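Local atomic coordinates of alpha-/beta-galactoside alpha-2,3-sialyltransferase (Photobacterium phosphoreum, PDB entry 2ZWI), a protein that probably transfers sialic acid from its CMP-activated donor to galactose-containing acceptors, forming alpha-2,3 linkages. Residues V118-F123 and T185-V190; N212-F217 and I309-L314; E223-Q228 and I297-K302. All blocks are in the same frame, centred on the assembly; numbering follows the deposited sequence. Where two conformers were deposited one is given.

Contact 1 of 3, residues V118-F123 and T185-V190; sequences VRLYDF and TSLKRV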
loop_
_atom_site.group_PDB
_atom_site.type_symbol
_atom_site.label_atom_id
_atom_site.label_comp_id
_atom_site.label_asym_id
_atom_site.label_seq_id
_atom_site.Cartn_x
_atom_site.Cartn_y
_atom_site.Cartn_z
ATOM N N VAL A 118 -6.786 -7.093 -7.055
ATOM C CA VAL A 118 -7.906 -8.045 -7.153
ATOM C C VAL A 118 -9.047 -7.440 -7.993
ATOM O O VAL A 118 -9.588 -8.087 -8.898
ATOM C CB VAL A 118 -8.379 -8.516 -5.745
ATOM C CG1 VAL A 118 -9.690 -9.307 -5.826
ATOM C CG2 VAL A 118 -7.296 -9.390 -5.095
ATOM N N ARG A 119 -9.373 -6.176 -7.719
ATOM C CA ARG A 119 -10.394 -5.472 -8.473
ATOM C C ARG A 119 -10.018 -5.261 -9.948
ATOM O O ARG A 119 -10.865 -5.436 -10.838
ATOM C CB ARG A 119 -10.771 -4.175 -7.758
ATOM C CG ARG A 119 -11.528 -4.461 -6.470
ATOM C CD ARG A 119 -11.816 -3.230 -5.642
ATOM N NE ARG A 119 -12.471 -3.603 -4.380
ATOM C CZ ARG A 119 -13.481 -2.932 -3.841
ATOM N NH1 ARG A 119 -13.978 -1.868 -4.456
ATOM N NH2 ARG A 119 -14.011 -3.330 -2.699
ATOM N N LEU A 120 -8.754 -4.926 -10.213
ATOM C CA LEU A 120 -8.257 -4.808 -11.596
ATOM C C LEU A 120 -8.348 -6.127 -12.378
ATOM O O LEU A 120 -8.744 -6.141 -13.552
ATOM C CB LEU A 120 -6.826 -4.270 -11.617
ATOM C CG LEU A 120 -6.681 -2.788 -11.248
ATOM C CD1 LEU A 120 -5.219 -2.406 -11.038
ATOM C CD2 LEU A 120 -7.312 -1.941 -12.327
ATOM N N TYR A 121 -7.981 -7.232 -11.730
ATOM C CA TYR A 121 -8.109 -8.538 -12.361
ATOM C C TYR A 121 -9.566 -8.830 -12.723
ATOM O O TYR A 121 -9.868 -9.217 -13.851
ATOM C CB TYR A 121 -7.554 -9.658 -11.479
ATOM C CG TYR A 121 -7.628 -10.996 -12.174
ATOM C CD1 TYR A 121 -6.625 -11.386 -13.059
ATOM C CD2 TYR A 121 -8.713 -11.849 -11.986
ATOM C CE1 TYR A 121 -6.688 -12.589 -13.731
ATOM C CE2 TYR A 121 -8.782 -13.090 -12.659
ATOM C CZ TYR A 121 -7.758 -13.440 -13.525
ATOM O OH TYR A 121 -7.788 -14.640 -14.206
ATOM N N ASP A 122 -10.459 -8.627 -11.761
ATOM C CA ASP A 122 -11.882 -8.870 -11.957
ATOM C C ASP A 122 -12.428 -8.019 -13.107
ATOM O O ASP A 122 -13.113 -8.522 -13.995
ATOM C CB ASP A 122 -12.657 -8.620 -10.659
ATOM C CG ASP A 122 -12.484 -9.752 -9.631
ATOM O OD1 ASP A 122 -12.199 -10.898 -10.024
ATOM O OD2 ASP A 122 -12.656 -9.489 -8.419
ATOM N N PHE A 123 -12.083 -6.738 -13.097
ATOM C CA PHE A 123 -12.484 -5.803 -14.139
ATOM C C PHE A 123 -11.979 -6.240 -15.517
ATOM O O PHE A 123 -12.692 -6.087 -16.511
ATOM C CB PHE A 123 -11.989 -4.399 -13.784
ATOM C CG PHE A 123 -12.446 -3.326 -14.729
ATOM C CD1 PHE A 123 -13.649 -2.651 -14.511
ATOM C CD2 PHE A 123 -11.655 -2.961 -15.821
ATOM C CE1 PHE A 123 -14.073 -1.645 -15.395
ATOM C CE2 PHE A 123 -12.066 -1.960 -16.695
ATOM C CZ PHE A 123 -13.281 -1.305 -16.486
ATOM N N THR A 185 -6.820 -2.395 -21.674
ATOM C CA THR A 185 -6.661 -1.288 -22.626
ATOM C C THR A 185 -7.643 -0.155 -22.339
ATOM O O THR A 185 -7.259 1.014 -22.325
ATOM C CB THR A 185 -6.808 -1.785 -24.105
ATOM O OG1 THR A 185 -5.805 -2.765 -24.373
ATOM C CG2 THR A 185 -6.622 -0.639 -25.099
ATOM N N SER A 186 -8.904 -0.508 -22.083
ATOM C CA SER A 186 -9.954 0.478 -21.800
ATOM C C SER A 186 -9.598 1.444 -20.664
ATOM O O SER A 186 -9.800 2.652 -20.788
ATOM C CB SER A 186 -11.265 -0.228 -21.490
ATOM O OG SER A 186 -11.690 -0.970 -22.621
ATOM N N LEU A 187 -9.069 0.902 -19.570
ATOM C CA LEU A 187 -8.675 1.704 -18.402
ATOM C C LEU A 187 -7.353 2.434 -18.622
ATOM O O LEU A 187 -7.195 3.586 -18.190
ATOM C CB LEU A 187 -8.594 0.833 -17.142
ATOM C CG LEU A 187 -8.289 1.523 -15.803
ATOM C CD1 LEU A 187 -9.277 2.651 -15.488
ATOM C CD2 LEU A 187 -8.288 0.485 -14.690
ATOM N N LYS A 188 -6.418 1.759 -19.291
ATOM C CA LYS A 188 -5.112 2.340 -19.618
ATOM C C LYS A 188 -5.280 3.672 -20.356
ATOM O O LYS A 188 -4.603 4.661 -20.034
ATOM C CB LYS A 188 -4.266 1.343 -20.436
ATOM C CG LYS A 188 -2.897 1.845 -20.926
ATOM C CD LYS A 188 -1.966 2.245 -19.781
ATOM C CE LYS A 188 -0.541 2.452 -20.289
ATOM N NZ LYS A 188 0.397 2.875 -19.209
ATOM N N ARG A 189 -6.199 3.705 -21.323
ATOM C CA ARG A 189 -6.468 4.921 -22.089
ATOM C C ARG A 189 -6.872 6.090 -21.214
ATOM O O ARG A 189 -6.553 7.223 -21.528
ATOM C CB ARG A 189 -7.556 4.688 -23.132
ATOM C CG ARG A 189 -7.025 4.337 -24.513
ATOM C CD ARG A 189 -8.117 4.505 -25.571
ATOM N NE ARG A 189 -9.361 3.901 -25.117
ATOM C CZ ARG A 189 -9.731 2.654 -25.388
ATOM N NH1 ARG A 189 -8.966 1.872 -26.148
ATOM N NH2 ARG A 189 -10.884 2.202 -24.919
ATOM N N VAL A 190 -7.605 5.815 -20.141
ATOM C CA VAL A 190 -8.020 6.848 -19.204
ATOM C C VAL A 190 -6.815 7.435 -18.440
ATOM O O VAL A 190 -6.681 8.664 -18.324
ATOM C CB VAL A 190 -9.098 6.324 -18.232
ATOM C CG1 VAL A 190 -9.566 7.424 -17.298
ATOM C CG2 VAL A 190 -10.282 5.727 -19.021
#

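Contact 2 of 3, residues N212-F217 and I309-L314; sequences NKFYNF and IMTDAL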
loop_
_atom_site.group_PDB
_atom_site.type_symbol
_atom_site.label_atom_id
_atom_site.label_comp_id
_atom_site.label_asym_id
_atom_site.label_seq_id
_atom_site.Cartn_x
_atom_site.Cartn_y
_atom_site.Cartn_z
ATOM N N ASN A 212 16.516 10.114 9.243
ATOM C CA ASN A 212 16.063 10.274 10.630
ATOM C C ASN A 212 14.611 10.708 10.745
ATOM O O ASN A 212 13.872 10.195 11.593
ATOM C CB ASN A 212 16.973 11.245 11.400
ATOM C CG ASN A 212 18.359 10.679 11.632
ATOM O OD1 ASN A 212 18.544 9.460 11.714
ATOM N ND2 ASN A 212 19.349 11.566 11.747
ATOM N N LYS A 213 14.198 11.635 9.881
ATOM C CA LYS A 213 12.797 12.038 9.806
ATOM C C LYS A 213 11.872 10.860 9.485
ATOM O O LYS A 213 10.765 10.776 10.025
ATOM C CB LYS A 213 12.606 13.159 8.783
ATOM C CG LYS A 213 11.298 13.926 8.952
ATOM C CD LYS A 213 11.248 15.203 8.087
ATOM C CE LYS A 213 12.264 16.226 8.565
ATOM N NZ LYS A 213 11.941 17.599 8.078
ATOM N N PHE A 214 12.326 9.957 8.615
ATOM C CA PHE A 214 11.551 8.760 8.312
ATOM C C PHE A 214 11.405 7.862 9.543
ATOM O O PHE A 214 10.304 7.368 9.831
ATOM C CB PHE A 214 12.112 7.973 7.116
ATOM C CG PHE A 214 11.266 6.771 6.751
ATOM C CD1 PHE A 214 10.186 6.903 5.884
ATOM C CD2 PHE A 214 11.522 5.523 7.316
ATOM C CE1 PHE A 214 9.378 5.826 5.560
ATOM C CE2 PHE A 214 10.709 4.412 6.993
ATOM C CZ PHE A 214 9.639 4.569 6.108
ATOM N N TYR A 215 12.503 7.664 10.267
ATOM C CA TYR A 215 12.470 6.899 11.519
ATOM C C TYR A 215 11.548 7.538 12.537
ATOM O O TYR A 215 10.802 6.834 13.218
ATOM C CB TYR A 215 13.860 6.745 12.135
ATOM C CG TYR A 215 14.919 6.222 11.196
ATOM C CD1 TYR A 215 14.603 5.333 10.173
ATOM C CD2 TYR A 215 16.248 6.606 11.349
ATOM C CE1 TYR A 215 15.581 4.863 9.310
ATOM C CE2 TYR A 215 17.231 6.133 10.502
ATOM C CZ TYR A 215 16.897 5.266 9.489
ATOM O OH TYR A 215 17.881 4.803 8.649
ATOM N N ASN A 216 11.601 8.869 12.642
ATOM C CA ASN A 216 10.747 9.596 13.590
ATOM C C ASN A 216 9.247 9.508 13.273
ATOM O O ASN A 216 8.437 9.293 14.171
ATOM C CB ASN A 216 11.194 11.050 13.730
ATOM C CG ASN A 216 12.495 11.190 14.504
ATOM O OD1 ASN A 216 12.853 10.326 15.302
ATOM N ND2 ASN A 216 13.214 12.285 14.262
ATOM N N PHE A 217 8.895 9.688 12.003
ATOM C CA PHE A 217 7.521 9.512 11.511
ATOM C C PHE A 217 6.921 8.133 11.814
ATOM O O PHE A 217 5.783 8.024 12.261
ATOM C CB PHE A 217 7.499 9.692 9.989
ATOM C CG PHE A 217 7.059 11.041 9.538
ATOM C CD1 PHE A 217 5.936 11.652 10.103
ATOM C CD2 PHE A 217 7.729 11.681 8.500
ATOM C CE1 PHE A 217 5.508 12.895 9.667
ATOM C CE2 PHE A 217 7.314 12.930 8.044
ATOM C CZ PHE A 217 6.197 13.539 8.631
ATOM N N ILE A 309 11.078 -2.287 3.669
ATOM C CA ILE A 309 11.461 -2.038 2.287
ATOM C C ILE A 309 12.120 -0.660 2.161
ATOM O O ILE A 309 13.205 -0.532 1.585
ATOM C CB ILE A 309 10.263 -2.165 1.306
ATOM C CG1 ILE A 309 9.688 -3.589 1.340
ATOM C CG2 ILE A 309 10.711 -1.809 -0.109
ATOM C CD1 ILE A 309 8.276 -3.713 0.764
ATOM N N MET A 310 11.454 0.364 2.687
ATOM C CA MET A 310 11.903 1.747 2.493
ATOM C C MET A 310 13.273 1.994 3.139
ATOM O O MET A 310 14.091 2.752 2.594
ATOM C CB MET A 310 10.854 2.751 3.002
ATOM C CG MET A 310 11.057 4.178 2.484
ATOM S SD MET A 310 11.013 4.287 0.684
ATOM C CE MET A 310 9.259 4.445 0.378
ATOM N N THR A 311 13.523 1.323 4.268
ATOM C CA THR A 311 14.775 1.472 5.013
ATOM C C THR A 311 15.890 0.533 4.529
ATOM O O THR A 311 16.961 0.468 5.136
ATOM C CB THR A 311 14.563 1.349 6.560
ATOM O OG1 THR A 311 14.041 0.058 6.905
ATOM C CG2 THR A 311 13.624 2.426 7.066
ATOM N N ASP A 312 15.627 -0.174 3.423
ATOM C CA ASP A 312 16.537 -1.154 2.834
ATOM C C ASP A 312 16.970 -2.238 3.841
ATOM O O ASP A 312 18.151 -2.567 3.944
ATOM C CB ASP A 312 17.749 -0.445 2.188
ATOM C CG ASP A 312 18.547 -1.348 1.261
ATOM O OD1 ASP A 312 19.747 -1.062 1.078
ATOM O OD2 ASP A 312 18.001 -2.342 0.720
ATOM N N ALA A 313 16.007 -2.781 4.583
ATOM C CA ALA A 313 16.284 -3.855 5.530
ATOM C C ALA A 313 15.597 -5.126 5.049
ATOM O O ALA A 313 14.708 -5.655 5.706
ATOM C CB ALA A 313 15.823 -3.473 6.916
ATOM N N LEU A 314 16.029 -5.606 3.887
ATOM C CA LEU A 314 15.370 -6.726 3.207
ATOM C C LEU A 314 16.182 -8.004 3.365
ATOM O O LEU A 314 17.409 -7.935 3.422
ATOM C CB LEU A 314 15.182 -6.406 1.719
ATOM C CG LEU A 314 13.847 -5.858 1.186
ATOM C CD1 LEU A 314 12.808 -5.529 2.270
ATOM C CD2 LEU A 314 14.132 -4.664 0.307
#

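Contact 3 of 3, residues E223-Q228 and I297-K302; sequences EKIKEQ and IEIYNK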
loop_
_atom_site.group_PDB
_atom_site.type_symbol
_atom_site.label_atom_id
_atom_site.label_comp_id
_atom_site.label_asym_id
_atom_site.label_seq_id
_atom_site.Cartn_x
_atom_site.Cartn_y
_atom_site.Cartn_z
ATOM N N GLU A 223 18.059 -0.603 12.640
ATOM C CA GLU A 223 19.350 -1.038 13.180
ATOM C C GLU A 223 19.316 -2.448 13.787
ATOM O O GLU A 223 20.169 -3.260 13.458
ATOM C CB GLU A 223 19.924 -0.017 14.173
ATOM C CG GLU A 223 21.354 -0.329 14.648
ATOM C CD GLU A 223 22.363 -0.499 13.503
ATOM O OE1 GLU A 223 22.184 0.127 12.418
ATOM O OE2 GLU A 223 23.347 -1.265 13.693
ATOM N N LYS A 224 18.334 -2.729 14.648
ATOM C CA LYS A 224 18.216 -4.051 15.289
ATOM C C LYS A 224 18.087 -5.165 14.255
ATOM O O LYS A 224 18.795 -6.164 14.320
ATOM C CB LYS A 224 17.038 -4.088 16.270
ATOM C CG LYS A 224 16.748 -5.455 16.912
ATOM C CD LYS A 224 15.668 -5.331 17.969
ATOM C CE LYS A 224 15.325 -6.670 18.612
ATOM N NZ LYS A 224 14.698 -6.493 19.961
ATOM N N ILE A 225 17.180 -4.987 13.299
ATOM C CA ILE A 225 16.950 -6.000 12.266
ATOM C C ILE A 225 18.181 -6.207 11.367
ATOM O O ILE A 225 18.521 -7.343 11.025
ATOM C CB ILE A 225 15.671 -5.675 11.444
ATOM C CG1 ILE A 225 14.905 -6.945 11.047
ATOM C CG2 ILE A 225 15.956 -4.742 10.273
ATOM C CD1 ILE A 225 15.720 -8.072 10.453
ATOM N N LYS A 226 18.857 -5.116 11.010
ATOM C CA LYS A 226 20.061 -5.210 10.204
ATOM C C LYS A 226 21.179 -5.964 10.948
ATOM O O LYS A 226 21.953 -6.680 10.322
ATOM C CB LYS A 226 20.516 -3.820 9.728
ATOM C CG LYS A 226 19.540 -3.188 8.735
ATOM C CD LYS A 226 20.075 -1.910 8.097
ATOM C CE LYS A 226 19.253 -1.587 6.844
ATOM N NZ LYS A 226 19.684 -0.364 6.071
ATOM N N GLU A 227 21.249 -5.809 12.271
ATOM C CA GLU A 227 22.184 -6.584 13.093
ATOM C C GLU A 227 21.796 -8.061 13.125
ATOM O O GLU A 227 22.663 -8.938 13.065
ATOM C CB GLU A 227 22.243 -6.029 14.526
ATOM C CG GLU A 227 23.031 -4.733 14.639
ATOM C CD GLU A 227 22.860 -4.031 15.971
ATOM O OE1 GLU A 227 23.269 -2.851 16.058
ATOM O OE2 GLU A 227 22.326 -4.638 16.928
ATOM N N GLN A 228 20.492 -8.326 13.219
ATOM C CA GLN A 228 19.967 -9.701 13.194
ATOM C C GLN A 228 20.275 -10.435 11.883
ATOM O O GLN A 228 20.618 -11.617 11.890
ATOM C CB GLN A 228 18.462 -9.706 13.456
ATOM C CG GLN A 228 18.078 -9.437 14.905
ATOM C CD GLN A 228 16.585 -9.175 15.078
ATOM O OE1 GLN A 228 15.904 -8.713 14.150
ATOM N NE2 GLN A 228 16.071 -9.460 16.265
ATOM N N ILE A 297 13.364 -15.981 14.463
ATOM C CA ILE A 297 13.647 -14.622 14.910
ATOM C C ILE A 297 12.418 -13.741 14.639
ATOM O O ILE A 297 12.006 -13.575 13.496
ATOM C CB ILE A 297 14.896 -14.034 14.206
ATOM C CG1 ILE A 297 16.117 -14.933 14.434
ATOM C CG2 ILE A 297 15.166 -12.612 14.681
ATOM C CD1 ILE A 297 17.397 -14.383 13.842
ATOM N N GLU A 298 11.849 -13.178 15.700
ATOM C CA GLU A 298 10.679 -12.308 15.569
ATOM C C GLU A 298 10.991 -10.902 15.069
ATOM O O GLU A 298 11.848 -10.197 15.617
ATOM C CB GLU A 298 9.943 -12.214 16.904
ATOM C CG GLU A 298 8.739 -11.280 16.899
ATOM C CD GLU A 298 8.118 -11.132 18.280
ATOM O OE1 GLU A 298 8.542 -11.872 19.210
ATOM O OE2 GLU A 298 7.213 -10.283 18.434
ATOM N N ILE A 299 10.268 -10.498 14.028
ATOM C CA ILE A 299 10.198 -9.104 13.629
ATOM C C ILE A 299 8.830 -8.633 14.111
ATOM O O ILE A 299 7.799 -9.190 13.706
ATOM C CB ILE A 299 10.346 -8.917 12.091
ATOM C CG1 ILE A 299 11.709 -9.431 11.610
ATOM C CG2 ILE A 299 10.157 -7.435 11.697
ATOM C CD1 ILE A 299 11.847 -9.489 10.091
ATOM N N TYR A 300 8.837 -7.643 15.006
ATOM C CA TYR A 300 7.626 -7.112 15.644
ATOM C C TYR A 300 6.492 -6.944 14.639
ATOM O O TYR A 300 6.627 -6.206 13.660
ATOM C CB TYR A 300 7.947 -5.781 16.329
ATOM C CG TYR A 300 6.829 -5.175 17.145
ATOM C CD1 TYR A 300 5.971 -5.968 17.926
ATOM C CD2 TYR A 300 6.652 -3.804 17.166
ATOM C CE1 TYR A 300 4.954 -5.390 18.683
ATOM C CE2 TYR A 300 5.659 -3.220 17.928
ATOM C CZ TYR A 300 4.816 -4.008 18.680
ATOM O OH TYR A 300 3.831 -3.380 19.414
ATOM N N ASN A 301 5.381 -7.636 14.879
ATOM C CA ASN A 301 4.305 -7.730 13.881
ATOM C C ASN A 301 3.692 -6.394 13.458
ATOM O O ASN A 301 3.253 -6.246 12.313
ATOM C CB ASN A 301 3.212 -8.730 14.312
ATOM C CG ASN A 301 2.288 -8.182 15.413
ATOM O OD1 ASN A 301 1.068 -8.288 15.313
ATOM N ND2 ASN A 301 2.871 -7.600 16.458
ATOM N N LYS A 302 3.687 -5.422 14.371
ATOM C CA LYS A 302 3.077 -4.112 14.098
ATOM C C LYS A 302 3.875 -3.255 13.114
ATOM O O LYS A 302 3.351 -2.276 12.580
ATOM C CB LYS A 302 2.829 -3.341 15.406
ATOM C CG LYS A 302 1.982 -4.090 16.419
ATOM C CD LYS A 302 0.575 -4.316 15.882
ATOM C CE LYS A 302 -0.397 -4.688 17.003
ATOM N NZ LYS A 302 -1.776 -4.600 16.465
HETATM O O HOH W 1 13.318 -7.971 14.364
#

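Contact 1 of 3, residues V118-F123 and T185-V190
The amide N of Phe123 donates to Arg119 O at 2.9 Å, one of the i to i+4 bonds of helix 114-125, from which Phe123 points toward Leu187 on the facing helix. One turn of helix separates Leu120 from Phe123, and the two residues present a short apolar face to Leu187 on the 185-190 side. The tightest meeting is methyl to methyl, with Leu120 CD2 lying 3.5 Å from Leu187 CD2. The two leucine side chains cross at about a right angle, and their branches converge although the backbones stay well apart: the CA atoms of Leu120 and Leu187 are separated by 9.4 Å. Leu187 reaches across because its CG lies anti to the backbone N (chi1 -176°), which extends the branch away from its own helix. Phe123 does much the same, its CG also anti to the backbone N (chi1 -175°), and the ring projects toward Leu187. Both helices belong to the half of the protein built on the parallel sheet that runs from strand 52-54 to strand 195-197, one of the two Rossmann-like halves of a GT-B fold; helix 114-125 follows strand 104-110, and helix 185-191 precedes the edge strand 195-197. Phe123 meets Leu187 more loosely and obliquely, its CE2 being 4.5 Å from Leu187 CB. Ile156 of the short helix 156-159 touches both Phe123 and Leu187, while Gln131 of helix 128-147 touches Phe123 and Ser186, so neighbouring helices share in burying this packing. Branched leucines and a flat phenylalanine suit such a buried place, where the contact rests on apolar surface alone and only 129 Å² is covered, counting both sides. Ser186, small enough to sit close to helix 128-147, faces the same side as Leu187.

Contact 2 of 3, residues N212-F217 and I309-L314
A Schellman motif closes the C-terminal end of helix 305-310, and two residues within it, Met310 and Thr311, pack against Phe214 and Tyr215 of helix 208-218. The same short helix begins with Phe305 and Glu306, which bind CMP; the contact lies at its opposite end. Phe214 carries most of the packing. With CG anti to the backbone N (chi1 -177°), its ring extends from helix 208-218 and reaches both Met310 and Thr311, whose side chains cross it at about a right angle. Met310 CB lies 3.8 Å from Phe214 CZ, and the next carbon, Met310 CG, makes an off-centre CH-pi contact, 4.3 Å from the ring centroid and 29° from its normal. Beyond CG the methionine bends away toward Gln18 and Thr21 of helix 14-26, a turn that a flexible, unbranched side chain makes easily. Thr311 offers its methyl: CG2 comes within 3.5 Å of Phe214 CE2, and also meets Tyr215 at the ring edge, in the ring plane, 3.8 Å from CE1. The threonine divides its two branches, since OG1 turns back and donates to Ala307 O, leaving CG2 to the aromatic pair. A buried hydroxyl is thus satisfied by a carbonyl of the last turn of the helix it follows. Tyr215 is less enclosed than Phe214 and leans on Pro222 as well. Just past Thr311, Asp312 takes a positive phi of 55°; its N bonds to Ile309 O at 3.1 Å, and Ala313 N bonds to Leu308 O. This left-handed residue, with Met310 and the methyl of Thr311 packed on aromatic rings, is the Schellman way of ending a helix, here one that helps to form the nucleotide site of a GT-B transferase.

Contact 3 of 3, residues E223-Q228 and I297-K302
Gln228 and Ile297 run past each other in opposite directions, the glutamine stretched along the flank of the isoleucine. Gln228 is extended beyond CG, and its flat amide lies against the Ile297 methyl: CG2 is 3.6 Å from Gln228 NE2 and 3.7 Å from Gln228 CD, with OE1 scarcely farther. The methyl therefore sits over the flat of the amide, leaving the oxygen able to work elsewhere. OE1 accepts a hydrogen from a water at 2.7 Å, and that water also donates to Glu298 O at 2.9 Å. The two bonds open at about 108° at the water, close to tetrahedral, so a single molecule spans helix and strand where Gln228 NE2 is too far from Glu298 O to bond. Helix 223-230 packs on the face of the second parallel sheet of this GT-B fold, and its 223-228 portion lies nearly antiparallel to edge strand 297-299, at 154°, as is usual in Rossmann-like layering. Ile225, one turn before Gln228, meets Ile299 obliquely, CG1 to CG1 at 4.1 Å. The strand's alternation explains the pairing: Ile297 and Ile299 serve the helix, whereas Glu298 between them turns to Gln288 and Ile291 of helix 287-294. Beta-branched isoleucines suit both the strand and this apolar layer, while a long amide suits the partly exposed end, where it covers a methyl and holds a water at once. Phe277 of strand 275-279 touches Ile225, Gln228 and Ile297; the same strand bears Asp275, a zinc ligand, and Lys279, which binds CMP and contacts Ile299.

From the N terminus, contact 1 comes first, closing a loop between helix 114-125 and helix 185-191 wholly within the first Rossmann-like half. It is complete before the other two begin and lies on the opposite side of the chain's centre, about 17 Å from contact 2 at the nearest atoms. Contact 2 then opens at 212-217, and contact 3 opens at 223-228 and closes at 297-302, nested inside the larger loop that 309-314 completes. The nested pair touch directly: Lys226 NZ probably hydrogen-bonds to Thr311 O at 3.0 Å. Contact 2 ties helix 208-218, beside helices 14-26 and 44-50, to the end of helix 305-310; contact 3 ties helix 223-230 to edge strand 297-299.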